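Local coordinates for kojibiose phosphorylase (PDB 6W0P), which is a carbohydrate-active phosphorylase of glycoside hydrolase family 65, with a helical catalytic domain, at residues 361-372 with 426-436. Sequence-based numbering, arbitrary orientation.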
loop_
_atom_site.group_PDB
_atom_site.type_symbol
_atom_site.label_atom_id
_atom_site.label_comp_id
_atom_site.label_asym_id
_atom_site.label_seq_id
_atom_site.Cartn_x
_atom_site.Cartn_y
_atom_site.Cartn_z
ATOM N N LEU A 361 14.739 23.891 25.013
ATOM C CA LEU A 361 15.423 23.467 26.260
ATOM C C LEU A 361 16.356 24.583 26.737
ATOM O O LEU A 361 16.472 24.753 27.941
ATOM C CB LEU A 361 16.198 22.173 26.016
ATOM C CG LEU A 361 15.358 20.901 26.008
ATOM C CD1 LEU A 361 16.177 19.724 25.506
ATOM C CD2 LEU A 361 14.757 20.602 27.378
ATOM N N TYR A 362 16.972 25.324 25.811
ATOM C CA TYR A 362 18.015 26.337 26.107
ATOM C C TYR A 362 17.446 27.758 26.101
ATOM O O TYR A 362 18.225 28.675 26.374
ATOM C CB TYR A 362 19.180 26.174 25.131
ATOM C CG TYR A 362 20.048 24.986 25.433
ATOM C CD1 TYR A 362 20.965 25.023 26.471
ATOM C CD2 TYR A 362 19.936 23.815 24.697
ATOM C CE1 TYR A 362 21.758 23.928 26.752
ATOM C CE2 TYR A 362 20.730 22.712 24.959
ATOM C CZ TYR A 362 21.634 22.768 26.005
ATOM O OH TYR A 362 22.402 21.680 26.304
ATOM N N SER A 363 16.150 27.944 25.848
ATOM C CA SER A 363 15.496 29.281 25.799
ATOM C C SER A 363 14.258 29.362 26.688
ATOM O O SER A 363 13.985 30.455 27.145
ATOM C CB SER A 363 15.144 29.707 24.392
ATOM O OG SER A 363 14.158 28.866 23.815
ATOM N N ASN A 364 13.492 28.297 26.890
ATOM C CA ASN A 364 12.127 28.440 27.468
ATOM C C ASN A 364 11.684 27.107 28.066
ATOM O O ASN A 364 11.121 26.273 27.329
ATOM C CB ASN A 364 11.167 28.949 26.396
ATOM C CG ASN A 364 9.765 29.240 26.882
ATOM O OD1 ASN A 364 9.447 28.986 28.045
ATOM N ND2 ASN A 364 8.923 29.750 25.974
ATOM N N GLN A 365 11.890 26.928 29.367
ATOM C CA GLN A 365 11.592 25.635 30.031
ATOM C C GLN A 365 10.124 25.241 29.840
ATOM O O GLN A 365 9.837 24.034 29.693
ATOM C CB GLN A 365 11.874 25.688 31.525
ATOM C CG GLN A 365 11.740 24.315 32.156
ATOM C CD GLN A 365 12.024 24.365 33.628
ATOM O OE1 GLN A 365 12.519 25.371 34.133
ATOM N NE2 GLN A 365 11.695 23.283 34.313
ATOM N N GLU A 366 9.225 26.208 29.924
ATOM C CA GLU A 366 7.760 25.982 29.858
ATOM C C GLU A 366 7.406 25.481 28.446
ATOM O O GLU A 366 6.570 24.575 28.319
ATOM C CB GLU A 366 7.055 27.282 30.263
ATOM C CG GLU A 366 5.560 27.140 30.520
ATOM C CD GLU A 366 5.139 26.190 31.644
ATOM O OE1 GLU A 366 5.999 25.795 32.489
ATOM O OE2 GLU A 366 3.927 25.845 31.677
ATOM N N ALA A 367 8.045 26.019 27.410
ATOM C CA ALA A 367 7.878 25.525 26.030
ATOM C C ALA A 367 8.420 24.091 25.929
ATOM O O ALA A 367 7.666 23.225 25.439
ATOM C CB ALA A 367 8.536 26.464 25.054
ATOM N N ALA A 368 9.644 23.828 26.396
ATOM C CA ALA A 368 10.250 22.470 26.387
ATOM C C ALA A 368 9.317 21.486 27.108
ATOM O O ALA A 368 9.004 20.433 26.549
ATOM C CB ALA A 368 11.615 22.481 27.027
ATOM N N LYS A 369 8.885 21.820 28.319
ATOM C CA LYS A 369 8.010 20.934 29.139
ATOM C C LYS A 369 6.658 20.725 28.434
ATOM O O LYS A 369 6.160 19.591 28.456
ATOM C CB LYS A 369 7.852 21.509 30.552
ATOM C CG LYS A 369 6.764 20.874 31.409
ATOM C CD LYS A 369 7.082 20.800 32.905
ATOM C CE LYS A 369 6.390 21.863 33.742
ATOM N NZ LYS A 369 7.018 21.991 35.086
ATOM N N ASP A 370 6.100 21.766 27.800
ATOM C CA ASP A 370 4.776 21.709 27.121
ATOM C C ASP A 370 4.847 20.779 25.911
ATOM O O ASP A 370 3.883 19.998 25.718
ATOM C CB ASP A 370 4.235 23.100 26.796
ATOM C CG ASP A 370 3.471 23.722 27.959
ATOM O OD1 ASP A 370 3.401 23.062 29.000
ATOM O OD2 ASP A 370 2.960 24.869 27.827
ATOM N N LEU A 371 5.944 20.816 25.150
ATOM C CA LEU A 371 6.170 19.864 24.033
ATOM C C LEU A 371 6.043 18.422 24.539
ATOM O O LEU A 371 5.361 17.634 23.859
ATOM C CB LEU A 371 7.531 20.116 23.384
ATOM C CG LEU A 371 7.548 21.296 22.433
ATOM C CD1 LEU A 371 8.948 21.563 21.912
ATOM C CD2 LEU A 371 6.598 21.057 21.279
ATOM N N ILE A 372 6.624 18.081 25.698
ATOM C CA ILE A 372 6.500 16.708 26.278
ATOM C C ILE A 372 5.078 16.488 26.828
ATOM O O ILE A 372 4.567 15.371 26.670
ATOM C CB ILE A 372 7.599 16.465 27.307
ATOM C CG1 ILE A 372 8.973 16.545 26.646
ATOM C CG2 ILE A 372 7.406 15.142 28.014
ATOM C CD1 ILE A 372 10.053 17.111 27.553
ATOM N N ALA A 426 13.269 12.759 24.679
ATOM C CA ALA A 426 12.818 14.100 25.109
ATOM C C ALA A 426 12.738 14.150 26.640
ATOM O O ALA A 426 13.274 15.109 27.211
ATOM C CB ALA A 426 11.493 14.467 24.471
ATOM N N ILE A 427 12.120 13.149 27.289
ATOM C CA ILE A 427 12.009 13.117 28.776
ATOM C C ILE A 427 13.421 13.182 29.357
ATOM O O ILE A 427 13.673 14.082 30.202
ATOM C CB ILE A 427 11.223 11.888 29.253
ATOM C CG1 ILE A 427 9.733 12.005 28.930
ATOM C CG2 ILE A 427 11.451 11.629 30.733
ATOM C CD1 ILE A 427 9.013 10.667 28.923
ATOM N N TYR A 428 14.303 12.289 28.900
ATOM C CA TYR A 428 15.735 12.196 29.275
ATOM C C TYR A 428 16.467 13.525 29.026
ATOM O O TYR A 428 17.170 14.020 29.919
ATOM C CB TYR A 428 16.382 11.053 28.500
ATOM C CG TYR A 428 17.886 11.042 28.514
ATOM C CD1 TYR A 428 18.601 10.587 29.613
ATOM C CD2 TYR A 428 18.604 11.464 27.406
ATOM C CE1 TYR A 428 19.990 10.578 29.620
ATOM C CE2 TYR A 428 19.990 11.445 27.391
ATOM C CZ TYR A 428 20.685 11.006 28.502
ATOM O OH TYR A 428 22.053 10.997 28.437
ATOM N N HIS A 429 16.316 14.115 27.843
ATOM C CA HIS A 429 16.993 15.382 27.469
ATOM C C HIS A 429 16.498 16.504 28.391
ATOM O O HIS A 429 17.319 17.288 28.898
ATOM C CB HIS A 429 16.797 15.664 25.969
ATOM C CG HIS A 429 17.843 16.542 25.375
ATOM N ND1 HIS A 429 17.802 16.935 24.052
ATOM C CD2 HIS A 429 18.905 17.153 25.929
ATOM C CE1 HIS A 429 18.835 17.727 23.813
ATOM N NE2 HIS A 429 19.527 17.887 24.952
ATOM N N TYR A 430 15.195 16.531 28.647
ATOM C CA TYR A 430 14.532 17.537 29.502
ATOM C C TYR A 430 15.101 17.469 30.929
ATOM O O TYR A 430 15.433 18.525 31.530
ATOM C CB TYR A 430 13.025 17.289 29.528
ATOM C CG TYR A 430 12.307 18.245 30.435
ATOM C CD1 TYR A 430 12.275 19.589 30.121
ATOM C CD2 TYR A 430 11.704 17.828 31.614
ATOM C CE1 TYR A 430 11.642 20.507 30.943
ATOM C CE2 TYR A 430 11.058 18.733 32.442
ATOM C CZ TYR A 430 11.043 20.080 32.110
ATOM O OH TYR A 430 10.439 21.014 32.889
ATOM N N MET A 431 15.173 16.250 31.472
ATOM C CA MET A 431 15.673 16.002 32.843
ATOM C C MET A 431 17.168 16.348 32.866
ATOM O O MET A 431 17.634 16.870 33.889
ATOM C CB MET A 431 15.436 14.547 33.270
ATOM C CG MET A 431 13.954 14.216 33.406
ATOM S SD MET A 431 13.119 15.182 34.720
ATOM C CE MET A 431 13.995 14.545 36.149
ATOM N N LYS A 432 17.877 16.124 31.761
ATOM C CA LYS A 432 19.329 16.390 31.703
ATOM C C LYS A 432 19.580 17.907 31.761
ATOM O O LYS A 432 20.587 18.296 32.331
ATOM C CB LYS A 432 19.934 15.748 30.456
ATOM C CG LYS A 432 21.434 15.956 30.321
ATOM C CD LYS A 432 21.923 15.818 28.907
ATOM C CE LYS A 432 22.569 14.483 28.597
ATOM N NZ LYS A 432 23.119 14.492 27.214
ATOM N N ILE A 433 18.686 18.735 31.223
ATOM C CA ILE A 433 18.856 20.216 31.251
ATOM C C ILE A 433 18.279 20.790 32.555
ATOM O O ILE A 433 18.883 21.734 33.073
ATOM C CB ILE A 433 18.233 20.860 29.996
ATOM C CG1 ILE A 433 18.798 20.275 28.698
ATOM C CG2 ILE A 433 18.388 22.369 30.045
ATOM C CD1 ILE A 433 20.313 20.332 28.588
ATOM N N TYR A 434 17.170 20.257 33.075
ATOM C CA TYR A 434 16.380 20.899 34.165
ATOM C C TYR A 434 16.206 20.044 35.423
ATOM O O TYR A 434 15.713 20.589 36.438
ATOM C CB TYR A 434 14.992 21.233 33.642
ATOM C CG TYR A 434 15.036 22.378 32.676
ATOM C CD1 TYR A 434 15.323 23.655 33.124
ATOM C CD2 TYR A 434 14.824 22.179 31.321
ATOM C CE1 TYR A 434 15.354 24.721 32.243
ATOM C CE2 TYR A 434 14.850 23.234 30.432
ATOM C CZ TYR A 434 15.114 24.507 30.898
ATOM O OH TYR A 434 15.148 25.554 30.039
ATOM N N ASN A 435 16.540 18.758 35.356
ATOM C CA ASN A 435 16.343 17.778 36.457
ATOM C C ASN A 435 15.072 18.131 37.245
ATOM O O ASN A 435 15.179 18.366 38.458
ATOM C CB ASN A 435 17.591 17.718 37.335
ATOM C CG ASN A 435 17.570 16.502 38.230
ATOM O OD1 ASN A 435 16.619 15.725 38.192
ATOM N ND2 ASN A 435 18.613 16.330 39.029
ATOM N N ASP A 436 13.923 18.147 36.562
ATOM C CA ASP A 436 12.602 18.584 37.082
ATOM C C ASP A 436 11.931 17.402 37.792
ATOM O O ASP A 436 11.192 16.637 37.141
ATOM C CB ASP A 436 11.764 19.138 35.934
ATOM C CG ASP A 436 10.379 19.633 36.310
ATOM O OD1 ASP A 436 9.911 19.305 37.436
ATOM O OD2 ASP A 436 9.764 20.316 35.453
HETATM O O HOH W 1 21.923 19.286 24.886
#
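Leu-361 and Tyr-430, each a knob in a hole of the other segment, centre a buried contact in the (alpha/alpha)6-barrel catalytic domain, where helices 365-372 and 426-434 run nearly antiparallel (157°). Leu-361, the last residue of helix 351-361, drops among His-429, Tyr-430, Ile-433 and Tyr-434: its CD1 stands 3.5 Å from the centroid of the His-429 ring, over one face, while CD2 meets the edge of the Tyr-430 ring. Tyr-430 fits among Gln-365, Ala-368, Lys-369 and Ile-372. Gln-365, with CG anti to the backbone N (chi1 -173°) and extended beyond, stacks on Tyr-434, CG 3.5 Å from the ring centroid (CH-pi), amide and ring planes 13° apart. This directs NE2 to Tyr-430 OH at 3.0 Å, nearly straight and within the amide plane. Tyr-430 OH donates to the anti lone pair of Asp-436 OD2 (2.7 Å) and Lys-369 NZ to its syn one (3.2 Å, a salt bridge), so two donors grip one oxygen. Ile-433 CG2 lies over the opposite face of Tyr-434, toward the rim, and Tyr-434 OH bonds weakly to Leu-361 O (2.6 Å). A water joins Tyr-362 OH and His-429 NE2. Asp-436 OD1 caps helix 437-458 at Phe-439 N; Tyr-362 and His-429 pack on helix 666-680, and the Tyr-362 backbone bonds to Thr-708 in strand 702-709.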